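Glycerophosphoryl diester phosphodiesterase (Parabacteroides distasonis, PDB 3MZ2) probably hydrolyses glycerophosphodiesters to an alcohol and glycerol 3-phosphate, on a TIM-barrel fold. Local coordinates at residues T63-P68 and I136-D141; I76-D81 and R118-E123. All coordinates share one frame; numbering follows the deposited sequence.

Contact 1: residues T63-P68 and I136-D141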
ATOM      1  N   THR A  63       5.022 -15.914  16.140  1.00 10.72           N
ATOM      2  CA  THR A  63       4.702 -14.505  16.073  1.00 10.56           C
ATOM      3  C   THR A  63       3.539 -14.359  15.105  1.00 10.96           C
ATOM      4  O   THR A  63       3.187 -15.312  14.415  1.00 10.53           O
ATOM      5  CB  THR A  63       5.864 -13.667  15.570  1.00 11.00           C
ATOM      6  OG1 THR A  63       6.299 -14.195  14.311  1.00 10.32           O
ATOM      7  CG2 THR A  63       7.026 -13.726  16.577  1.00 11.68           C
ATOM      8  N   PHE A  64       2.895 -13.201  15.121  1.00 10.17           N
ATOM      9  CA  PHE A  64       1.725 -12.963  14.262  1.00 11.45           C
ATOM     10  C   PHE A  64       1.864 -11.651  13.494  1.00 12.13           C
ATOM     11  O   PHE A  64       1.970 -10.594  14.080  1.00 11.88           O
ATOM     12  CB  PHE A  64       0.432 -12.971  15.107  1.00 11.48           C
ATOM     13  CG  PHE A  64       0.195 -14.295  15.808  1.00 11.63           C
ATOM     14  CD1 PHE A  64      -0.173 -15.380  15.070  1.00 13.27           C
ATOM     15  CD2 PHE A  64       0.441 -14.461  17.130  1.00 13.92           C
ATOM     16  CE1 PHE A  64      -0.390 -16.619  15.675  1.00 11.61           C
ATOM     17  CE2 PHE A  64       0.257 -15.706  17.745  1.00 14.58           C
ATOM     18  CZ  PHE A  64      -0.126 -16.804  16.991  1.00 13.41           C
ATOM     19  N   GLU A  65       1.759 -11.761  12.182  1.00 11.89           N
ATOM     20  CA  GLU A  65       1.763 -10.621  11.282  1.00 12.45           C
ATOM     21  C   GLU A  65       0.292 -10.269  11.067  1.00 11.99           C
ATOM     22  O   GLU A  65      -0.509 -11.137  10.752  1.00 13.01           O
ATOM     23  CB  GLU A  65       2.418 -11.053   9.978  1.00 13.18           C
ATOM     24  CG  GLU A  65       2.524  -9.910   9.003  1.00 16.47           C
ATOM     25  CD  GLU A  65       1.404  -9.813   8.005  1.00 22.39           C
ATOM     26  OE1 GLU A  65       0.507 -10.675   7.952  1.00 25.21           O
ATOM     27  OE2 GLU A  65       1.451  -8.822   7.239  1.00 27.73           O
ATOM     28  N   ILE A  66      -0.093  -9.019  11.313  1.00 11.24           N
ATOM     29  CA  ILE A  66      -1.489  -8.630  11.329  1.00 11.45           C
ATOM     30  C   ILE A  66      -1.702  -7.353  10.515  1.00 11.20           C
ATOM     31  O   ILE A  66      -0.739  -6.627  10.172  1.00 11.71           O
ATOM     32  CB  ILE A  66      -1.990  -8.498  12.808  1.00 11.13           C
ATOM     33  CG1 ILE A  66      -1.202  -7.436  13.571  1.00 10.89           C
ATOM     34  CG2 ILE A  66      -1.856  -9.868  13.509  1.00  9.46           C
ATOM     35  CD1 ILE A  66      -1.629  -7.181  15.043  1.00 12.37           C
ATOM     36  N   ASP A  67      -2.977  -7.068  10.235  1.00 11.80           N
ATOM     37  CA  ASP A  67      -3.397  -6.018   9.311  1.00 11.90           C
ATOM     38  C   ASP A  67      -4.240  -4.919   9.992  1.00 12.82           C
ATOM     39  O   ASP A  67      -5.473  -4.987   9.984  1.00 13.24           O
ATOM     40  CB  ASP A  67      -4.226  -6.644   8.155  1.00 12.89           C
ATOM     41  CG  ASP A  67      -3.441  -7.688   7.382  1.00 14.67           C
ATOM     42  OD1 ASP A  67      -2.434  -7.279   6.764  1.00 19.24           O
ATOM     43  OD2 ASP A  67      -3.829  -8.869   7.392  1.00 16.44           O
ATOM     44  N   PRO A  68      -3.585  -3.896  10.575  1.00 13.81           N
ATOM     45  CA  PRO A  68      -4.304  -2.785  11.200  1.00 12.55           C
ATOM     46  C   PRO A  68      -4.902  -1.848  10.159  1.00 12.48           C
ATOM     47  O   PRO A  68      -4.258  -1.512   9.165  1.00 12.92           O
ATOM     48  CB  PRO A  68      -3.240  -2.057  12.042  1.00 13.57           C
ATOM     49  CG  PRO A  68      -1.966  -2.743  11.821  1.00 15.42           C
ATOM     50  CD  PRO A  68      -2.130  -3.745  10.705  1.00 13.55           C
ATOM     51  N   ILE A 136       3.429  -8.276  14.504  1.00 10.52           N
ATOM     52  CA  ILE A 136       4.159  -7.624  13.439  1.00 10.87           C
ATOM     53  C   ILE A 136       3.145  -6.886  12.566  1.00 11.12           C
ATOM     54  O   ILE A 136       2.258  -7.510  11.965  1.00 10.13           O
ATOM     55  CB  ILE A 136       4.983  -8.621  12.604  1.00 10.93           C
ATOM     56  CG1 ILE A 136       5.877  -9.449  13.537  1.00 12.14           C
ATOM     57  CG2 ILE A 136       5.816  -7.803  11.533  1.00 11.20           C
ATOM     58  CD1 ILE A 136       6.697 -10.617  12.827  1.00 13.06           C
ATOM     59  N   LEU A 137       3.215  -5.563  12.572  1.00 11.50           N
ATOM     60  CA  LEU A 137       2.200  -4.726  11.943  1.00 11.40           C
ATOM     61  C   LEU A 137       2.506  -4.469  10.467  1.00 13.48           C
ATOM     62  O   LEU A 137       3.498  -3.798  10.105  1.00 15.00           O
ATOM     63  CB  LEU A 137       2.048  -3.369  12.641  1.00 11.33           C
ATOM     64  CG  LEU A 137       1.796  -3.417  14.162  1.00 11.40           C
ATOM     65  CD1 LEU A 137       1.493  -1.988  14.702  1.00 12.55           C
ATOM     66  CD2 LEU A 137       0.702  -4.404  14.570  1.00 13.03           C
ATOM     67  N   ASP A 138       1.599  -4.916   9.611  1.00 14.38           N
ATOM     68  CA  ASP A 138       1.665  -4.532   8.205  1.00 17.15           C
ATOM     69  C   ASP A 138       1.030  -3.123   8.093  1.00 17.84           C
ATOM     70  O   ASP A 138       0.581  -2.544   9.087  1.00 20.19           O
ATOM     71  CB  ASP A 138       0.949  -5.589   7.355  1.00 17.68           C
ATOM     72  CG  ASP A 138       1.324  -5.527   5.875  1.00 23.98           C
ATOM     73  OD1 ASP A 138       2.262  -4.792   5.503  1.00 30.22           O
ATOM     74  OD2 ASP A 138       0.664  -6.249   5.095  1.00 29.45           O
ATOM     75  N   LYS A 139       1.071  -2.528   6.922  1.00 18.70           N
ATOM     76  CA  LYS A 139       0.581  -1.183   6.680  0.50 19.59           C
ATOM     77  C   LYS A 139      -0.630  -1.288   5.773  1.00 20.11           C
ATOM     78  O   LYS A 139      -0.485  -1.859   4.675  1.00 20.33           O
ATOM     79  CB  LYS A 139       1.709  -0.388   5.969  0.50 20.17           C
ATOM     80  CG  LYS A 139       1.300   0.923   5.252  0.50 22.69           C
ATOM     81  CD  LYS A 139       2.541   1.691   4.781  0.50 24.84           C
ATOM     82  CE  LYS A 139       2.272   3.170   4.510  0.50 26.98           C
ATOM     83  NZ  LYS A 139       3.536   3.966   4.636  0.50 27.51           N
ATOM     84  N   LYS A 140      -1.766  -0.734   6.214  1.00 19.75           N
ATOM     85  CA  LYS A 140      -2.915  -0.495   5.357  0.50 19.98           C
ATOM     86  C   LYS A 140      -3.148   1.018   5.335  1.00 19.60           C
ATOM     87  O   LYS A 140      -2.423   1.738   4.655  1.00 21.08           O
ATOM     88  CB  LYS A 140      -4.151  -1.274   5.855  0.50 20.20           C
ATOM     89  CG  LYS A 140      -3.946  -2.793   5.995  0.50 21.04           C
ATOM     90  CD  LYS A 140      -4.000  -3.514   4.658  0.50 21.99           C
ATOM     91  CE  LYS A 140      -3.529  -4.938   4.799  0.50 22.58           C
ATOM     92  NZ  LYS A 140      -2.125  -4.977   5.277  0.50 22.85           N
ATOM     93  N   ASP A 141      -4.124   1.525   6.097  1.00 17.92           N
ATOM     94  CA  ASP A 141      -4.421   2.953   6.067  1.00 18.08           C
ATOM     95  C   ASP A 141      -4.149   3.715   7.390  1.00 17.89           C
ATOM     96  O   ASP A 141      -4.576   4.879   7.513  1.00 19.37           O
ATOM     97  CB  ASP A 141      -5.885   3.198   5.587  1.00 18.88           C
ATOM     98  CG  ASP A 141      -6.935   2.631   6.516  1.00 19.30           C
ATOM     99  OD1 ASP A 141      -6.586   2.017   7.530  1.00 17.56           O
ATOM    100  OD2 ASP A 141      -8.137   2.810   6.215  1.00 21.51           O
TER
HETATM  101  O   HOH W   1      -2.255   0.328   8.685  1.00 15.38           O

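Contact 2: residues I76-D81 and R118-E123. With SO4 (sulfate ion), chain C.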
ATOM      1  N   ILE A  76      -8.555   1.619  15.294  1.00 13.14           N
ATOM      2  CA  ILE A  76      -7.753   0.641  14.571  1.00 12.28           C
ATOM      3  C   ILE A  76      -8.221  -0.794  14.886  1.00 12.34           C
ATOM      4  O   ILE A  76      -8.174  -1.252  16.050  1.00 13.06           O
ATOM      5  CB  ILE A  76      -6.237   0.763  14.878  1.00 10.85           C
ATOM      6  CG1 ILE A  76      -5.736   2.179  14.647  1.00 15.06           C
ATOM      7  CG2 ILE A  76      -5.425  -0.253  14.034  1.00 10.85           C
ATOM      8  CD1 ILE A  76      -4.405   2.399  15.289  1.00 16.87           C
ATOM      9  N   VAL A  77      -8.664  -1.488  13.825  1.00 12.78           N
ATOM     10  CA  VAL A  77      -9.067  -2.890  13.902  1.00 13.03           C
ATOM     11  C   VAL A  77      -8.146  -3.753  13.029  1.00 12.99           C
ATOM     12  O   VAL A  77      -7.369  -3.228  12.264  1.00 13.41           O
ATOM     13  CB  VAL A  77     -10.552  -3.067  13.482  1.00 13.07           C
ATOM     14  CG1 VAL A  77     -11.486  -2.315  14.403  1.00 14.19           C
ATOM     15  CG2 VAL A  77     -10.793  -2.615  12.027  1.00 14.33           C
ATOM     16  N   LEU A  78      -8.211  -5.083  13.187  1.00 12.40           N
ATOM     17  CA  LEU A  78      -7.409  -5.997  12.383  1.00 12.68           C
ATOM     18  C   LEU A  78      -8.328  -6.581  11.326  1.00 12.55           C
ATOM     19  O   LEU A  78      -9.278  -7.267  11.683  1.00 13.16           O
ATOM     20  CB  LEU A  78      -6.877  -7.138  13.239  1.00 12.50           C
ATOM     21  CG  LEU A  78      -6.079  -6.693  14.459  1.00 13.30           C
ATOM     22  CD1 LEU A  78      -5.454  -7.871  15.184  1.00 11.92           C
ATOM     23  CD2 LEU A  78      -5.039  -5.670  14.126  1.00 11.00           C
ATOM     24  N   PHE A  79      -8.020  -6.332  10.061  1.00 13.63           N
ATOM     25  CA  PHE A  79      -8.821  -6.798   8.955  1.00 14.09           C
ATOM     26  C   PHE A  79      -8.034  -6.520   7.663  1.00 14.30           C
ATOM     27  O   PHE A  79      -7.671  -5.366   7.402  1.00 13.97           O
ATOM     28  CB  PHE A  79     -10.179  -6.053   8.908  1.00 13.99           C
ATOM     29  CG  PHE A  79     -11.199  -6.755   8.079  1.00 15.95           C
ATOM     30  CD1 PHE A  79     -11.971  -7.771   8.635  1.00 15.98           C
ATOM     31  CD2 PHE A  79     -11.362  -6.443   6.740  1.00 14.43           C
ATOM     32  CE1 PHE A  79     -12.880  -8.447   7.878  1.00 18.64           C
ATOM     33  CE2 PHE A  79     -12.271  -7.139   5.983  1.00 17.02           C
ATOM     34  CZ  PHE A  79     -13.036  -8.124   6.561  1.00 17.22           C
ATOM     35  N   HIS A  80      -7.798  -7.542   6.849  1.00 14.39           N
ATOM     36  CA  HIS A  80      -6.900  -7.368   5.704  1.00 14.76           C
ATOM     37  C   HIS A  80      -7.478  -6.570   4.526  1.00 15.59           C
ATOM     38  O   HIS A  80      -6.868  -5.622   4.063  1.00 16.43           O
ATOM     39  CB  HIS A  80      -6.389  -8.719   5.198  1.00 14.90           C
ATOM     40  CG  HIS A  80      -5.496  -8.593   3.999  1.00 15.10           C
ATOM     41  ND1 HIS A  80      -6.000  -8.565   2.711  1.00 19.14           N
ATOM     42  CD2 HIS A  80      -4.168  -8.361   3.889  1.00 14.91           C
ATOM     43  CE1 HIS A  80      -4.998  -8.392   1.862  1.00 18.88           C
ATOM     44  NE2 HIS A  80      -3.877  -8.290   2.548  1.00 16.38           N
ATOM     45  N   ASP A  81      -8.628  -7.004   4.041  1.00 17.82           N
ATOM     46  CA  ASP A  81      -9.172  -6.530   2.750  1.00 20.05           C
ATOM     47  C   ASP A  81      -9.822  -5.161   2.827  1.00 20.79           C
ATOM     48  O   ASP A  81     -10.260  -4.713   3.898  1.00 20.35           O
ATOM     49  CB  ASP A  81     -10.224  -7.487   2.196  1.00 20.68           C
ATOM     50  CG  ASP A  81      -9.681  -8.845   1.831  1.00 20.67           C
ATOM     51  OD1 ASP A  81      -8.441  -9.046   1.747  1.00 21.99           O
ATOM     52  OD2 ASP A  81     -10.517  -9.752   1.640  1.00 20.32           O
ATOM     53  N   ARG A 118     -15.586 -12.078  16.180  1.00 17.35           N
ATOM     54  CA  ARG A 118     -15.724 -10.691  15.745  1.00 18.28           C
ATOM     55  C   ARG A 118     -14.387 -10.078  15.353  1.00 16.13           C
ATOM     56  O   ARG A 118     -13.344 -10.557  15.766  1.00 16.23           O
ATOM     57  CB  ARG A 118     -16.266  -9.858  16.903  1.00 18.49           C
ATOM     58  CG  ARG A 118     -17.633 -10.291  17.435  1.00 22.09           C
ATOM     59  CD  ARG A 118     -18.051  -9.402  18.624  1.00 25.66           C
ATOM     60  N   ILE A 119     -14.447  -9.030  14.540  1.00 16.08           N
ATOM     61  CA  ILE A 119     -13.291  -8.226  14.196  1.00 15.08           C
ATOM     62  C   ILE A 119     -12.712  -7.633  15.486  1.00 15.50           C
ATOM     63  O   ILE A 119     -13.428  -6.954  16.209  1.00 15.22           O
ATOM     64  CB  ILE A 119     -13.647  -7.093  13.196  1.00 15.29           C
ATOM     65  CG1 ILE A 119     -14.187  -7.699  11.903  1.00 17.65           C
ATOM     66  CG2 ILE A 119     -12.422  -6.154  12.923  1.00 15.85           C
ATOM     67  CD1 ILE A 119     -14.948  -6.687  11.050  1.00 20.51           C
ATOM     68  N   PRO A 120     -11.421  -7.893  15.756  1.00 14.37           N
ATOM     69  CA  PRO A 120     -10.795  -7.379  16.992  1.00 15.00           C
ATOM     70  C   PRO A 120     -10.141  -6.022  16.782  1.00 14.76           C
ATOM     71  O   PRO A 120      -9.782  -5.673  15.661  1.00 15.13           O
ATOM     72  CB  PRO A 120      -9.692  -8.384  17.269  1.00 14.42           C
ATOM     73  CG  PRO A 120      -9.248  -8.819  15.925  1.00 14.84           C
ATOM     74  CD  PRO A 120     -10.511  -8.834  15.059  1.00 13.48           C
ATOM     75  N   THR A 121      -9.973  -5.261  17.863  1.00 14.77           N
ATOM     76  CA  THR A 121      -9.148  -4.059  17.773  1.00 14.05           C
ATOM     77  C   THR A 121      -7.673  -4.421  17.876  1.00 13.99           C
ATOM     78  O   THR A 121      -7.303  -5.446  18.475  1.00 13.82           O
ATOM     79  CB  THR A 121      -9.446  -3.038  18.883  1.00 13.74           C
ATOM     80  OG1 THR A 121      -9.129  -3.615  20.138  1.00 14.18           O
ATOM     81  CG2 THR A 121     -10.886  -2.520  18.831  1.00 14.73           C
ATOM     82  N   LEU A 122      -6.818  -3.580  17.326  1.00 14.43           N
ATOM     83  CA  LEU A 122      -5.393  -3.675  17.540  1.00 13.85           C
ATOM     84  C   LEU A 122      -5.043  -3.594  19.014  1.00 14.48           C
ATOM     85  O   LEU A 122      -4.196  -4.356  19.501  1.00 13.22           O
ATOM     86  CB  LEU A 122      -4.608  -2.623  16.711  1.00 13.70           C
ATOM     87  CG  LEU A 122      -3.112  -2.579  17.016  1.00 12.05           C
ATOM     88  CD1 LEU A 122      -2.411  -3.923  16.675  1.00 10.08           C
ATOM     89  CD2 LEU A 122      -2.435  -1.383  16.325  1.00 13.13           C
ATOM     90  N   GLU A 123      -5.713  -2.708  19.749  1.00 14.94           N
ATOM     91  CA  GLU A 123      -5.480  -2.597  21.174  0.70 15.97           C
ATOM     92  C   GLU A 123      -5.705  -3.912  21.917  1.00 15.40           C
ATOM     93  O   GLU A 123      -4.901  -4.315  22.762  1.00 15.73           O
ATOM     94  CB  GLU A 123      -6.394  -1.528  21.761  0.70 17.05           C
ATOM     95  CG  GLU A 123      -6.132  -1.247  23.235  0.70 20.36           C
ATOM     96  CD  GLU A 123      -4.738  -0.684  23.493  0.70 24.69           C
ATOM     97  OE1 GLU A 123      -4.109  -0.153  22.553  0.70 28.84           O
ATOM     98  OE2 GLU A 123      -4.273  -0.763  24.658  0.70 31.98           O
TER
HETATM   99  S   SO4 C   2      -0.493  -9.919   2.361  1.00 35.88           S
HETATM  100  O1  SO4 C   2      -1.246  -9.984   3.615  1.00 34.99           O
HETATM  101  O2  SO4 C   2       0.915 -10.169   2.673  1.00 34.93           O
HETATM  102  O3  SO4 C   2      -0.946 -10.923   1.381  1.00 34.43           O
HETATM  103  O4  SO4 C   2      -0.780  -8.600   1.742  1.00 37.04           O
HETATM  104  O   HOH W   2      -7.162  -0.449  18.528  1.00 12.35           O

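Contact 1: residues T63-P68 and I136-D141
K140 reaches back to D67 through two bends, chi2 (-78°) turning CD and chi4 (-61°) turning NZ, while D67 holds CG beside its own backbone N. The ammonium nitrogen K140 NZ meets D67 OD1 at 2.8 Å, on the anti side of the carboxylate and 31° out of its plane. A weaker bond joins K140 NZ to D138 OD2 at 3.1 Å, completing a salt-bridge network. One lysine thus serves two acids whose oxygens, D67 OD1 and D138 OD2, lie 3.7 Å apart. E65 OE2 also comes within 3.4 Å of D138 OD2, a like-charge approach that K140 probably eases; E65 OE1 is held by the backbone N of R38, and D67 OD2 by N48.

The two strands that carry these groups illustrate parallel pairing: I136 straddles E65, giving its N to F64 O and taking I66 N on its O, before D138 N continues the pattern to I66 O. On the face of the sheet away from E65 and I136, I66 and L137 lie side by side, I66 CD1 3.7 Å from L137 CD2, and P68 CG reaches L137 CB at 4.1 Å. Beyond the end of strand 135-137, a water takes the N-H of K140 and donates to P68 O. Within the TIM barrel, strand 63-70 runs between strands 33-36 and 135-137, with I66 packed on helix 50-59 and L137 on helix 144-153.

Contact 2: residues I76-D81 and R118-E123
V77 and T121 form a single backbone bridge, unusual in that one partner is a strand residue and the other the N-cap of a helix, their CA atoms only 4.0 Å apart. In this TIM-barrel protein the bridge joins the short antiparallel strand 76-78 to the start of helix 122-129. Two hydrogen bonds flank it: L78 N to P120 O, and L122 N to I76 O at 3.0 Å, with the latter donor 38° above the carbonyl plane. I76 O accepts a second bond from a water that takes the N-H of E123, and T121 OG1 caps the N of E124, so the N-H groups of L122, E123 and E124 each find an acceptor.

Apolar side chains surround the bridge. I76 and L122 lie side by side, CG2 of I76 3.7 Å from CB of L122, whereas L78 crosses P120 at about a right angle, its CB 4.0 Å from CG of the ring. I119 extends the packing, its CG2, anti to the backbone N, against V77 CB and its CG1 3.9 Å from F79 CD1.

Farther along, H80 ND1 donates to D81 OD1 at 2.7 Å, almost in the ring plane, and D81 OD2 forms a salt bridge with R86. The ring also meets a sulfate, probably from the crystallisation liquor, that R38 and H37 also bind, consistent with a pocket for a phosphate group. An alanine here lacks both ring nitrogens and would probably leave D81 OD1 without this partner and the sulfate less firmly held. H80 NE2 donates to sulfate O4 at 3.2 Å.

Of the four segments, 63-68 comes first from the N terminus; the chain then turns into 76-81, whose strand 76-78 pairs antiparallel with strand 63-70. A largely irregular excursion of 36 residues returns at 118-123, where contact 2 closes the inner loop; helix 122-129 then leads into 136-141, and contact 1 closes the outer loop of 67 residues. The two loops nest rather than cross. Strand 63-70, helix 122-129 and strand 135-137 thereby make a beta-alpha-beta crossover, with the excursion and strand 76-78 inserted before the helix. The contacts also touch directly: D67 O probably accepts a hydrogen bond from F79 N, and P68 packs on I76, tying the inserted strand to the barrel.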